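Local coordinates for protein probable glutamine synthetase (Pseudomonas aeruginosa, PDB 4HPP) that belongs to the glutamine synthetase family, joining a small N-terminal beta domain to a larger catalytic domain with bound magnesium and glutamic acid, at residues S37-P43 against G64-P70; P105-L111 against L408-L412; Q125-A129 against C190-G195; A311-V317 against Y329-P335. All coordinates share one frame; numbering follows the deposited sequence.

Contact 1. Residues S37-P43 against G64-P70; sequences SGCGWVP and GDLRLLP
Ser37 O is gripped twice by one arginine: Arg67 NE donates to Ser37 O at 2.8 Å, and Arg67 NH2 adds a weaker bond to the same oxygen. The fork sits at one end of an antiparallel beta pair in the N-terminal domain of the glutamine synthetase fold, where the short strand 39-41 borders strand 66-78 as an outermost strand of the chain's five-stranded mixed sheet. Bends at chi2 (-50°) and chi3 (-61°) curl the Arg67 side chain back over its partner, although the CB bond sets out in the other direction. One guanidinium face then rests on the Cys39-Gly40 peptide, with Cys39 C 3.2 Å above the plane of the Arg67 group, while Gly38 O lies at its edge.

Leu68 N donates to Cys39 O at 2.8 Å in an almost straight bond (173°), and Cys39 N returns to Leu68 O at 3.1 Å. Trp41 and Leu66 form the next hydrogen-bonded pair, Leu66 N reaching Trp41 O at 2.8 Å. Cys39, Trp41, Leu66 and Leu68 share one face of the sheet; the first two and Leu68 also touch strand 9-15. On the other side, Asp65 OD2 makes a salt bridge with Arg308 of the second subunit, and Arg67 packs on Val318 of that subunit, so this edge is also an assembly interface. Gly38, with positive phi, turns the chain out of helix 31-35 and brings its CA within 3.2 Å of Leu68 O. Beyond the paired strands, Pro43 CG rests 3.8 Å from Leu66 CG.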
loop_
_atom_site.group_PDB
_atom_site.type_symbol
_atom_site.label_atom_id
_atom_site.label_comp_id
_atom_site.label_asym_id
_atom_site.label_seq_id
_atom_site.Cartn_x
_atom_site.Cartn_y
_atom_site.Cartn_z
ATOM N N SER A 37 -48.313 -8.591 -8.568
ATOM C CA SER A 37 -48.682 -7.656 -7.498
ATOM C C SER A 37 -47.804 -6.408 -7.558
ATOM O O SER A 37 -48.136 -5.394 -6.977
ATOM C CB SER A 37 -48.450 -8.319 -6.111
ATOM O OG SER A 37 -47.051 -8.660 -5.917
ATOM N N GLY A 38 -46.654 -6.520 -8.221
ATOM C CA GLY A 38 -45.596 -5.532 -8.135
ATOM C C GLY A 38 -45.174 -5.414 -6.689
ATOM O O GLY A 38 -45.147 -6.431 -5.990
ATOM N N CYS A 39 -44.884 -4.167 -6.259
ATOM C CA CYS A 39 -44.494 -3.797 -4.887
ATOM C C CYS A 39 -45.241 -2.572 -4.433
ATOM O O CYS A 39 -45.671 -1.763 -5.264
ATOM C CB CYS A 39 -42.995 -3.482 -4.803
ATOM S SG CYS A 39 -42.449 -1.975 -5.660
ATOM N N GLY A 40 -45.355 -2.391 -3.120
ATOM C CA GLY A 40 -46.002 -1.200 -2.579
ATOM C C GLY A 40 -45.333 0.110 -3.004
ATOM O O GLY A 40 -44.192 0.132 -3.424
ATOM N N TRP A 41 -46.065 1.210 -2.933
ATOM C CA TRP A 41 -45.494 2.540 -3.191
ATOM C C TRP A 41 -46.413 3.537 -2.573
ATOM O O TRP A 41 -47.584 3.239 -2.354
ATOM C CB TRP A 41 -45.368 2.760 -4.701
ATOM C CG TRP A 41 -44.431 3.856 -5.060
ATOM C CD1 TRP A 41 -44.733 5.079 -5.655
ATOM C CD2 TRP A 41 -42.982 3.903 -4.793
ATOM N NE1 TRP A 41 -43.586 5.849 -5.797
ATOM C CE2 TRP A 41 -42.506 5.183 -5.317
ATOM C CE3 TRP A 41 -42.072 3.032 -4.240
ATOM C CZ2 TRP A 41 -41.175 5.540 -5.257
ATOM C CZ3 TRP A 41 -40.739 3.399 -4.207
ATOM C CH2 TRP A 41 -40.301 4.620 -4.676
ATOM N N VAL A 42 -45.918 4.718 -2.253
ATOM C CA VAL A 42 -46.679 5.707 -1.427
ATOM C C VAL A 42 -46.953 6.893 -2.370
ATOM O O VAL A 42 -46.020 7.388 -2.998
ATOM C CB VAL A 42 -45.860 6.092 -0.157
ATOM C CG1 VAL A 42 -46.436 7.293 0.585
ATOM C CG2 VAL A 42 -45.738 4.901 0.785
ATOM N N PRO A 43 -48.228 7.317 -2.532
ATOM C CA PRO A 43 -48.546 8.395 -3.481
ATOM C C PRO A 43 -47.799 9.703 -3.193
ATOM O O PRO A 43 -47.420 10.428 -4.138
ATOM C CB PRO A 43 -50.042 8.618 -3.266
ATOM C CG PRO A 43 -50.546 7.357 -2.649
ATOM C CD PRO A 43 -49.418 6.960 -1.738
ATOM N N GLY A 64 -54.787 6.607 0.430
ATOM C CA GLY A 64 -54.397 5.195 0.439
ATOM C C GLY A 64 -53.268 4.936 -0.532
ATOM O O GLY A 64 -53.262 5.510 -1.623
ATOM N N ASP A 65 -52.317 4.084 -0.129
ATOM C CA ASP A 65 -51.134 3.737 -0.941
ATOM C C ASP A 65 -51.319 2.850 -2.232
ATOM O O ASP A 65 -52.362 2.230 -2.430
ATOM C CB ASP A 65 -49.954 3.293 -0.045
ATOM C CG ASP A 65 -50.276 2.099 0.844
ATOM O OD1 ASP A 65 -51.468 1.835 1.139
ATOM O OD2 ASP A 65 -49.299 1.433 1.265
ATOM N N LEU A 66 -50.299 2.833 -3.097
ATOM C CA LEU A 66 -50.397 2.337 -4.479
ATOM C C LEU A 66 -49.589 1.055 -4.739
ATOM O O LEU A 66 -48.805 0.625 -3.903
ATOM C CB LEU A 66 -49.852 3.413 -5.433
ATOM C CG LEU A 66 -50.460 4.810 -5.496
ATOM C CD1 LEU A 66 -49.480 5.802 -6.071
ATOM C CD2 LEU A 66 -51.719 4.802 -6.326
ATOM N N ARG A 67 -49.753 0.480 -5.937
ATOM C CA ARG A 67 -48.890 -0.588 -6.407
ATOM C C ARG A 67 -48.025 -0.072 -7.532
ATOM O O ARG A 67 -48.518 0.647 -8.358
ATOM C CB ARG A 67 -49.681 -1.754 -6.964
ATOM C CG ARG A 67 -50.613 -2.430 -6.000
ATOM C CD ARG A 67 -49.945 -2.798 -4.690
ATOM N NE ARG A 67 -48.842 -3.738 -4.844
ATOM C CZ ARG A 67 -48.190 -4.261 -3.813
ATOM N NH1 ARG A 67 -48.560 -3.929 -2.583
ATOM N NH2 ARG A 67 -47.171 -5.091 -4.003
ATOM N N LEU A 68 -46.747 -0.471 -7.536
ATOM C CA LEU A 68 -45.808 -0.215 -8.601
ATOM C C LEU A 68 -45.696 -1.528 -9.361
ATOM O O LEU A 68 -45.093 -2.502 -8.869
ATOM C CB LEU A 68 -44.423 0.160 -8.045
ATOM C CG LEU A 68 -43.345 0.420 -9.114
ATOM C CD1 LEU A 68 -43.905 1.357 -10.191
ATOM C CD2 LEU A 68 -42.013 0.973 -8.587
ATOM N N LEU A 69 -46.261 -1.532 -10.558
ATOM C CA LEU A 69 -46.495 -2.765 -11.314
ATOM C C LEU A 69 -45.492 -2.877 -12.465
ATOM O O LEU A 69 -45.668 -2.217 -13.484
ATOM C CB LEU A 69 -47.911 -2.728 -11.893
ATOM C CG LEU A 69 -48.695 -4.040 -11.863
ATOM C CD1 LEU A 69 -48.972 -4.428 -10.427
ATOM C CD2 LEU A 69 -49.996 -3.864 -12.632
ATOM N N PRO A 70 -44.427 -3.679 -12.295
ATOM C CA PRO A 70 -43.371 -3.831 -13.321
ATOM C C PRO A 70 -43.945 -4.278 -14.674
ATOM O O PRO A 70 -44.784 -5.182 -14.735
ATOM C CB PRO A 70 -42.462 -4.928 -12.750
ATOM C CG PRO A 70 -43.311 -5.617 -11.727
ATOM C CD PRO A 70 -44.211 -4.564 -11.144
#

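Contact 2. Residues P105-L111 against L408-L412; sequences PACPRSL and LPKPL
Leu111 and Leu412 meet at about a right angle, with Leu111 CD2 3.7 Å from Leu412 CD2, where the first turns of two helices are wedged together. These are helix 108-121 of the catalytic domain of the glutamine synthetase fold, and helix 410-427, nearly three hundred residues further along the chain. Leu111 works with both branches. Its CD2 methyl also approaches Leu408 CD2 at 4.1 Å, while its CD1 methyl lies 4.0 Å from Pro409 CD, the ring coming in at a slant. The Leu412 side chain leaves with CG opposite its own backbone N (chi1 -175°), which directs the branched end toward this cluster.

A second patch is made of prolines. The rings of Pro105 and Pro411 run aslant to each other rather than stacking, with Pro105 CB 3.8 Å from Pro411 CG. Between the patches the carbonyl oxygen of Pro105 is met by carbon alone on the partner segment: Pro409 CB lies 3.5 Å from Pro105 O, and Leu412 CB follows at 3.8 Å from the same oxygen. No hydrogen bond joins the two segments, and the junction depends on shape. Helix 342-358 closes over the leucines, touching Leu111 and Leu408. Each helix has its own N-cap residue, Pro409 for the later one; in the earlier, Cys107 SG accepts from Ser110 N at 3.4 Å along a nearly straight line (172°).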
loop_
_atom_site.group_PDB
_atom_site.type_symbol
_atom_site.label_atom_id
_atom_site.label_comp_id
_atom_site.label_asym_id
_atom_site.label_seq_id
_atom_site.Cartn_x
_atom_site.Cartn_y
_atom_site.Cartn_z
ATOM N N PRO A 105 -53.652 8.332 -12.006
ATOM C CA PRO A 105 -53.503 9.556 -12.814
ATOM C C PRO A 105 -52.175 10.326 -12.679
ATOM O O PRO A 105 -51.769 11.038 -13.620
ATOM C CB PRO A 105 -54.698 10.443 -12.346
ATOM C CG PRO A 105 -55.241 9.791 -11.106
ATOM C CD PRO A 105 -54.958 8.323 -11.309
ATOM N N ALA A 106 -51.503 10.242 -11.539
ATOM C CA ALA A 106 -50.251 10.986 -11.458
ATOM C C ALA A 106 -48.978 10.195 -11.915
ATOM O O ALA A 106 -47.840 10.680 -11.746
ATOM C CB ALA A 106 -50.087 11.638 -10.095
ATOM N N CYS A 107 -49.180 9.010 -12.525
ATOM C CA CYS A 107 -48.072 8.212 -13.102
ATOM C C CYS A 107 -47.584 8.707 -14.484
ATOM O O CYS A 107 -48.365 8.735 -15.466
ATOM C CB CYS A 107 -48.427 6.731 -13.201
ATOM S SG CYS A 107 -47.097 5.770 -13.994
ATOM N N PRO A 108 -46.284 9.031 -14.576
ATOM C CA PRO A 108 -45.765 9.694 -15.758
ATOM C C PRO A 108 -45.558 8.717 -16.865
ATOM O O PRO A 108 -45.887 9.064 -17.985
ATOM C CB PRO A 108 -44.446 10.346 -15.293
ATOM C CG PRO A 108 -44.455 10.197 -13.818
ATOM C CD PRO A 108 -45.288 8.980 -13.508
ATOM N N ARG A 109 -45.078 7.506 -16.566
ATOM C CA ARG A 109 -45.050 6.399 -17.593
ATOM C C ARG A 109 -46.429 6.121 -18.242
ATOM O O ARG A 109 -46.576 6.172 -19.466
ATOM C CB ARG A 109 -44.428 5.092 -17.067
ATOM C CG ARG A 109 -43.614 4.420 -18.181
ATOM C CD ARG A 109 -42.825 3.185 -17.826
ATOM N NE ARG A 109 -43.647 2.020 -18.070
ATOM C CZ ARG A 109 -43.332 1.051 -18.899
ATOM N NH1 ARG A 109 -44.131 0.035 -18.983
ATOM N NH2 ARG A 109 -42.222 1.090 -19.606
ATOM N N SER A 110 -47.445 5.929 -17.400
ATOM C CA SER A 110 -48.844 5.755 -17.834
ATOM C C SER A 110 -49.338 6.880 -18.754
ATOM O O SER A 110 -49.805 6.586 -19.869
ATOM C CB SER A 110 -49.778 5.614 -16.609
ATOM O OG SER A 110 -49.699 4.311 -16.031
ATOM N N LEU A 111 -49.248 8.147 -18.298
ATOM C CA LEU A 111 -49.567 9.310 -19.146
ATOM C C LEU A 111 -48.874 9.182 -20.509
ATOM O O LEU A 111 -49.540 9.291 -21.546
ATOM C CB LEU A 111 -49.130 10.613 -18.504
ATOM C CG LEU A 111 -48.920 11.790 -19.467
ATOM C CD1 LEU A 111 -50.225 12.090 -20.185
ATOM C CD2 LEU A 111 -48.409 13.032 -18.751
ATOM N N LEU A 408 -53.448 16.972 -19.755
ATOM C CA LEU A 408 -52.770 16.336 -18.636
ATOM C C LEU A 408 -53.856 15.901 -17.693
ATOM O O LEU A 408 -54.821 16.643 -17.513
ATOM C CB LEU A 408 -51.806 17.314 -17.967
ATOM C CG LEU A 408 -50.687 17.896 -18.850
ATOM C CD1 LEU A 408 -49.776 18.833 -18.059
ATOM C CD2 LEU A 408 -49.871 16.803 -19.541
ATOM N N PRO A 409 -53.775 14.655 -17.178
ATOM C CA PRO A 409 -54.623 14.217 -16.062
ATOM C C PRO A 409 -54.517 15.225 -14.943
ATOM O O PRO A 409 -53.423 15.546 -14.493
ATOM C CB PRO A 409 -53.975 12.902 -15.624
ATOM C CG PRO A 409 -52.947 12.582 -16.674
ATOM C CD PRO A 409 -53.166 13.497 -17.839
ATOM N N LYS A 410 -55.647 15.714 -14.473
ATOM C CA LYS A 410 -55.622 16.828 -13.528
ATOM C C LYS A 410 -54.789 16.597 -12.255
ATOM O O LYS A 410 -54.059 17.486 -11.842
ATOM C CB LYS A 410 -57.045 17.325 -13.216
ATOM C CG LYS A 410 -57.115 18.842 -13.167
ATOM C CD LYS A 410 -57.882 19.339 -11.954
ATOM C CE LYS A 410 -57.275 20.630 -11.436
ATOM N NZ LYS A 410 -58.094 21.109 -10.280
ATOM N N PRO A 411 -54.887 15.419 -11.617
ATOM C CA PRO A 411 -54.055 15.209 -10.397
ATOM C C PRO A 411 -52.527 15.329 -10.594
ATOM O O PRO A 411 -51.793 15.749 -9.675
ATOM C CB PRO A 411 -54.416 13.786 -9.968
ATOM C CG PRO A 411 -55.803 13.566 -10.517
ATOM C CD PRO A 411 -55.860 14.327 -11.825
ATOM N N LEU A 412 -52.048 14.960 -11.779
ATOM C CA LEU A 412 -50.634 15.131 -12.146
ATOM C C LEU A 412 -50.236 16.621 -12.120
ATOM O O LEU A 412 -49.127 17.048 -11.670
ATOM C CB LEU A 412 -50.462 14.593 -13.548
ATOM C CG LEU A 412 -49.101 14.513 -14.184
ATOM C CD1 LEU A 412 -48.142 14.315 -13.062
ATOM C CD2 LEU A 412 -49.056 13.304 -15.118
#

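Contact 3. Residues Q125-A129 against C190-G195; sequences QVIAA and CRPAQG
The curved sheet of the catalytic domain gains one of its antiparallel pairings here, between strand 124-137 and the end of strand 185-194; along the opposite edge strand 124-137 bonds to strand 235-243. Ala128 and Ala193 form the hydrogen-bonded pair: Ala193 N reaches Ala128 O at 2.8 Å, and Ala128 N answers to Ala193 O at 3.1 Å, almost straight (174°). Further on, Gly195 N donates to Val126 O at 2.6 Å, and Gln194 CA makes a CA-H...O contact with the same Val126 O, the carbon 3.2 Å from the oxygen. Gly195 has a positive phi (63°) and turns the chain into helix 196-216.

Ile127, whose CG2 branch stands opposite the backbone N, sets CG2 3.7 Å from Pro192 CB, the groups meeting at a slant. Ala129 CB points toward the partner segment, 3.6 Å from Pro192 CA. The Gln194 side chain lies against Gln125.

Glu133 of the magnesium site lies later in the first strand and Glu187 earlier in the second, which in an antiparallel pair is toward the same end. The specific polar bonds are those of the peptide groups, which probably supply much of the cohesion.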
loop_
_atom_site.group_PDB
_atom_site.type_symbol
_atom_site.label_atom_id
_atom_site.label_comp_id
_atom_site.label_asym_id
_atom_site.label_seq_id
_atom_site.Cartn_x
_atom_site.Cartn_y
_atom_site.Cartn_z
ATOM N N GLN A 125 -47.235 6.031 -35.322
ATOM C CA GLN A 125 -46.255 5.440 -34.424
ATOM C C GLN A 125 -45.314 6.560 -34.004
ATOM O O GLN A 125 -44.966 7.406 -34.821
ATOM C CB GLN A 125 -45.410 4.403 -35.147
ATOM C CG GLN A 125 -46.174 3.512 -36.112
ATOM C CD GLN A 125 -46.712 2.227 -35.500
ATOM O OE1 GLN A 125 -47.710 2.243 -34.769
ATOM N NE2 GLN A 125 -46.067 1.091 -35.823
ATOM N N VAL A 126 -44.874 6.562 -32.749
ATOM C CA VAL A 126 -43.877 7.550 -32.324
ATOM C C VAL A 126 -42.492 6.985 -32.135
ATOM O O VAL A 126 -42.286 6.045 -31.362
ATOM C CB VAL A 126 -44.334 8.341 -31.101
ATOM C CG1 VAL A 126 -43.263 9.359 -30.723
ATOM C CG2 VAL A 126 -45.648 9.049 -31.453
ATOM N N ILE A 127 -41.541 7.563 -32.852
ATOM C CA ILE A 127 -40.200 7.036 -32.900
ATOM C C ILE A 127 -39.339 8.142 -32.387
ATOM O O ILE A 127 -39.348 9.243 -32.972
ATOM C CB ILE A 127 -39.768 6.774 -34.348
ATOM C CG1 ILE A 127 -40.679 5.742 -35.020
ATOM C CG2 ILE A 127 -38.315 6.334 -34.375
ATOM C CD1 ILE A 127 -40.206 4.298 -34.935
ATOM N N ALA A 128 -38.579 7.841 -31.334
ATOM C CA ALA A 128 -37.761 8.842 -30.672
ATOM C C ALA A 128 -36.456 8.293 -30.117
ATOM O O ALA A 128 -36.316 7.092 -29.810
ATOM C CB ALA A 128 -38.541 9.566 -29.567
ATOM N N ALA A 129 -35.518 9.224 -29.978
ATOM C CA ALA A 129 -34.234 8.978 -29.333
ATOM C C ALA A 129 -33.791 10.251 -28.575
ATOM O O ALA A 129 -33.898 11.375 -29.082
ATOM C CB ALA A 129 -33.196 8.510 -30.349
ATOM N N CYS A 190 -27.980 6.654 -28.749
ATOM C CA CYS A 190 -28.454 5.328 -29.031
ATOM C C CYS A 190 -29.424 5.343 -30.189
ATOM O O CYS A 190 -29.878 6.408 -30.638
ATOM C CB CYS A 190 -29.155 4.760 -27.813
ATOM S SG CYS A 190 -28.060 4.506 -26.411
ATOM N N ARG A 191 -29.766 4.137 -30.646
ATOM C CA ARG A 191 -30.681 3.971 -31.736
ATOM C C ARG A 191 -32.095 4.385 -31.284
ATOM O O ARG A 191 -32.467 4.189 -30.153
ATOM C CB ARG A 191 -30.579 2.520 -32.199
ATOM C CG ARG A 191 -29.302 2.265 -33.029
ATOM C CD ARG A 191 -29.183 0.858 -33.619
ATOM N NE ARG A 191 -30.463 0.125 -33.536
ATOM C CZ ARG A 191 -31.566 0.364 -34.272
ATOM N NH1 ARG A 191 -31.578 1.341 -35.197
ATOM N NH2 ARG A 191 -32.674 -0.379 -34.067
ATOM N N PRO A 192 -32.912 4.944 -32.168
ATOM C CA PRO A 192 -34.287 5.318 -31.726
ATOM C C PRO A 192 -35.143 4.120 -31.233
ATOM O O PRO A 192 -34.841 2.979 -31.575
ATOM C CB PRO A 192 -34.905 5.844 -33.019
ATOM C CG PRO A 192 -33.802 5.888 -34.062
ATOM C CD PRO A 192 -32.784 4.891 -33.638
ATOM N N ALA A 193 -36.199 4.347 -30.458
ATOM C CA ALA A 193 -37.155 3.251 -30.028
ATOM C C ALA A 193 -38.588 3.747 -30.214
ATOM O O ALA A 193 -38.784 4.941 -30.317
ATOM C CB ALA A 193 -36.958 2.821 -28.555
ATOM N N GLN A 194 -39.590 2.862 -30.229
ATOM C CA GLN A 194 -40.939 3.333 -30.488
ATOM C C GLN A 194 -41.702 3.589 -29.209
ATOM O O GLN A 194 -41.640 2.817 -28.317
ATOM C CB GLN A 194 -41.679 2.355 -31.373
ATOM C CG GLN A 194 -42.975 2.916 -31.956
ATOM C CD GLN A 194 -43.775 1.860 -32.724
ATOM O OE1 GLN A 194 -44.886 2.115 -33.207
ATOM N NE2 GLN A 194 -43.218 0.671 -32.824
ATOM N N GLY A 195 -42.373 4.713 -29.090
ATOM C CA GLY A 195 -43.209 4.930 -27.941
ATOM C C GLY A 195 -42.488 4.976 -26.602
ATOM O O GLY A 195 -41.537 5.756 -26.407
#

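Contact 4. Residues A311-V317 against Y329-P335; sequences ALRICPV and YNLEFRP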
loop_
_atom_site.group_PDB
_atom_site.type_symbol
_atom_site.label_atom_id
_atom_site.label_comp_id
_atom_site.label_asym_id
_atom_site.label_seq_id
_atom_site.Cartn_x
_atom_site.Cartn_y
_atom_site.Cartn_z
ATOM N N ALA A 311 -35.026 26.429 -31.181
ATOM C CA ALA A 311 -35.568 25.501 -30.197
ATOM C C ALA A 311 -35.980 24.184 -30.863
ATOM O O ALA A 311 -35.911 23.139 -30.233
ATOM C CB ALA A 311 -36.738 26.128 -29.421
ATOM N N LEU A 312 -36.385 24.217 -32.137
ATOM C CA LEU A 312 -36.814 22.982 -32.829
ATOM C C LEU A 312 -36.078 22.937 -34.130
ATOM O O LEU A 312 -36.089 23.901 -34.887
ATOM C CB LEU A 312 -38.320 22.992 -33.074
ATOM C CG LEU A 312 -39.134 21.731 -33.296
ATOM C CD1 LEU A 312 -39.100 20.815 -32.098
ATOM C CD2 LEU A 312 -40.592 22.087 -33.560
ATOM N N ARG A 313 -35.394 21.834 -34.393
ATOM C CA ARG A 313 -34.504 21.782 -35.543
ATOM C C ARG A 313 -34.822 20.595 -36.403
ATOM O O ARG A 313 -34.947 19.480 -35.919
ATOM C CB ARG A 313 -33.042 21.741 -35.095
ATOM C CG ARG A 313 -32.031 21.515 -36.223
ATOM C CD ARG A 313 -30.601 21.696 -35.734
ATOM N NE ARG A 313 -30.122 20.550 -34.950
ATOM C CZ ARG A 313 -29.499 19.477 -35.450
ATOM N NH1 ARG A 313 -29.115 18.505 -34.630
ATOM N NH2 ARG A 313 -29.260 19.370 -36.760
ATOM N N ILE A 314 -34.988 20.863 -37.685
ATOM C CA ILE A 314 -35.101 19.839 -38.706
ATOM C C ILE A 314 -33.726 19.238 -38.968
ATOM O O ILE A 314 -32.773 19.963 -39.264
ATOM C CB ILE A 314 -35.625 20.444 -40.016
ATOM C CG1 ILE A 314 -36.956 21.182 -39.778
ATOM C CG2 ILE A 314 -35.800 19.347 -41.048
ATOM C CD1 ILE A 314 -37.186 22.360 -40.705
ATOM N N CYS A 315 -33.630 17.916 -38.832
ATOM C CA CYS A 315 -32.374 17.165 -39.062
ATOM C C CYS A 315 -32.446 16.539 -40.438
ATOM O O CYS A 315 -33.002 15.421 -40.595
ATOM C CB CYS A 315 -32.145 16.051 -38.014
ATOM S SG CYS A 315 -32.087 16.614 -36.284
ATOM N N PRO A 316 -31.867 17.239 -41.431
ATOM C CA PRO A 316 -32.082 16.847 -42.808
ATOM C C PRO A 316 -31.434 15.485 -43.046
ATOM O O PRO A 316 -30.637 15.012 -42.222
ATOM C CB PRO A 316 -31.362 17.941 -43.598
ATOM C CG PRO A 316 -30.228 18.351 -42.705
ATOM C CD PRO A 316 -30.636 18.034 -41.279
ATOM N N VAL A 317 -31.799 14.851 -44.149
ATOM C CA VAL A 317 -31.235 13.552 -44.487
ATOM C C VAL A 317 -29.731 13.615 -44.901
ATOM O O VAL A 317 -29.219 14.673 -45.275
ATOM C CB VAL A 317 -32.128 12.854 -45.528
ATOM C CG1 VAL A 317 -33.427 12.401 -44.855
ATOM C CG2 VAL A 317 -32.384 13.779 -46.721
ATOM N N TYR A 329 -35.076 11.101 -41.388
ATOM C CA TYR A 329 -35.592 12.455 -41.254
ATOM C C TYR A 329 -36.393 12.585 -39.967
ATOM O O TYR A 329 -37.299 11.773 -39.663
ATOM C CB TYR A 329 -36.479 12.788 -42.431
ATOM C CG TYR A 329 -36.949 14.213 -42.450
ATOM C CD1 TYR A 329 -36.259 15.191 -43.199
ATOM C CD2 TYR A 329 -38.104 14.587 -41.743
ATOM C CE1 TYR A 329 -36.709 16.505 -43.238
ATOM C CE2 TYR A 329 -38.560 15.890 -41.772
ATOM C CZ TYR A 329 -37.864 16.842 -42.515
ATOM O OH TYR A 329 -38.352 18.116 -42.506
ATOM N N ASN A 330 -36.050 13.614 -39.208
ATOM C CA ASN A 330 -36.670 13.791 -37.939
ATOM C C ASN A 330 -36.580 15.240 -37.507
ATOM O O ASN A 330 -35.949 16.065 -38.196
ATOM C CB ASN A 330 -36.066 12.816 -36.894
ATOM C CG ASN A 330 -34.676 13.225 -36.428
ATOM O OD1 ASN A 330 -34.502 14.212 -35.676
ATOM N ND2 ASN A 330 -33.679 12.459 -36.845
ATOM N N LEU A 331 -37.218 15.525 -36.375
ATOM C CA LEU A 331 -37.150 16.818 -35.732
ATOM C C LEU A 331 -36.638 16.728 -34.292
ATOM O O LEU A 331 -37.143 15.971 -33.436
ATOM C CB LEU A 331 -38.533 17.488 -35.774
ATOM C CG LEU A 331 -39.045 17.937 -37.161
ATOM C CD1 LEU A 331 -40.494 17.546 -37.370
ATOM C CD2 LEU A 331 -38.907 19.436 -37.236
ATOM N N GLU A 332 -35.667 17.569 -34.032
ATOM C CA GLU A 332 -34.985 17.653 -32.795
ATOM C C GLU A 332 -35.417 18.883 -31.961
ATOM O O GLU A 332 -35.194 20.045 -32.366
ATOM C CB GLU A 332 -33.503 17.719 -33.123
ATOM C CG GLU A 332 -32.671 18.458 -32.110
ATOM C CD GLU A 332 -31.216 18.065 -32.170
ATOM O OE1 GLU A 332 -30.868 16.918 -31.792
ATOM O OE2 GLU A 332 -30.416 18.914 -32.573
ATOM N N PHE A 333 -36.030 18.588 -30.798
ATOM C CA PHE A 333 -36.391 19.519 -29.697
ATOM C C PHE A 333 -35.177 19.700 -28.764
ATOM O O PHE A 333 -34.527 18.729 -28.375
ATOM C CB PHE A 333 -37.619 18.944 -28.941
ATOM C CG PHE A 333 -38.124 19.782 -27.770
ATOM C CD1 PHE A 333 -37.461 19.778 -26.530
ATOM C CD2 PHE A 333 -39.303 20.542 -27.895
ATOM C CE1 PHE A 333 -37.926 20.539 -25.454
ATOM C CE2 PHE A 333 -39.779 21.292 -26.827
ATOM C CZ PHE A 333 -39.094 21.277 -25.607
ATOM N N ARG A 334 -34.877 20.939 -28.393
ATOM C CA ARG A 334 -33.567 21.223 -27.836
ATOM C C ARG A 334 -33.600 21.790 -26.435
ATOM O O ARG A 334 -32.624 21.592 -25.685
ATOM C CB ARG A 334 -32.725 22.104 -28.774
ATOM C CG ARG A 334 -32.587 21.505 -30.152
ATOM C CD ARG A 334 -31.637 22.246 -31.073
ATOM N NE ARG A 334 -30.261 21.797 -30.917
ATOM C CZ ARG A 334 -29.305 22.550 -30.385
ATOM N NH1 ARG A 334 -28.053 22.077 -30.270
ATOM N NH2 ARG A 334 -29.617 23.791 -29.979
ATOM N N PRO A 335 -34.708 22.469 -26.057
ATOM C CA PRO A 335 -34.712 23.027 -24.693
ATOM C C PRO A 335 -35.090 21.967 -23.637
ATOM O O PRO A 335 -36.126 22.029 -22.940
ATOM C CB PRO A 335 -35.665 24.230 -24.791
ATOM C CG PRO A 335 -36.156 24.263 -26.215
ATOM C CD PRO A 335 -35.883 22.916 -26.822
#
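Arg313 and Glu332 both send CG to the side opposite the backbone N (chi1 173° and 151°), and a bend at chi3 of the arginine (76°) brings the edge of its guanidinium to the carboxylate, the two planes steeply turned. The two side chains run side by side, pointing the same way, and form a salt bridge. Arg313 NE bonds weakly to Glu332 OE2 at 2.9 Å; Arg313 NH1 is modelled nearer still, at a length too short to trust. Arg334 NE joins the same oxygen by a weak bond at 3.3 Å from Glu332 OE2, making a three-residue network beside the bound glutamic acid, which Arg334 touches. Cys315 SG covers part of one guanidinium face, 3.7 Å above the Arg313 plane.

Underneath, Arg313 and Glu332 are also a hydrogen-bonded antiparallel pair, with Arg313 N to Glu332 O at 2.7 Å and Glu332 N to Arg313 O at 2.8 Å. On the other face Ile314 CG1 lies alongside Leu331 CD2 at 3.6 Å; next to it Ile314 CG2 approaches the Tyr329 ring, with CZ at 3.6 Å.

Strand 312-315 bonds outward to strand 303-304, and strand 330-336 to strand 235-243, where His238 holds Asn330 OD1; helix 261-281 packs against Ala311, Leu312 and Phe333.

Overall arrangement
Contacts 3 and 4 reach the same catalytic sheet, their centres about 14 Å apart, and lie on either side of strand 235-243, which pairs with a strand of each. Contact 4 is nearer the ligands: the side chain of Arg334 is about 4 Å from the glutamic acid and about 7 Å from the magnesium ion, against about 14 and 13 Å for that of Ala129 in contact 3. Both are nested in the long chain segment closed by contact 2, whose helix 108-121 leads directly to strand 124-137. Contacts 1 and 2 have centres about 15 Å apart. Contact 1 lies about 37 Å from contact 4, centre to centre, yet its Asp65 reaches pocket residue Arg308 of the second subunit.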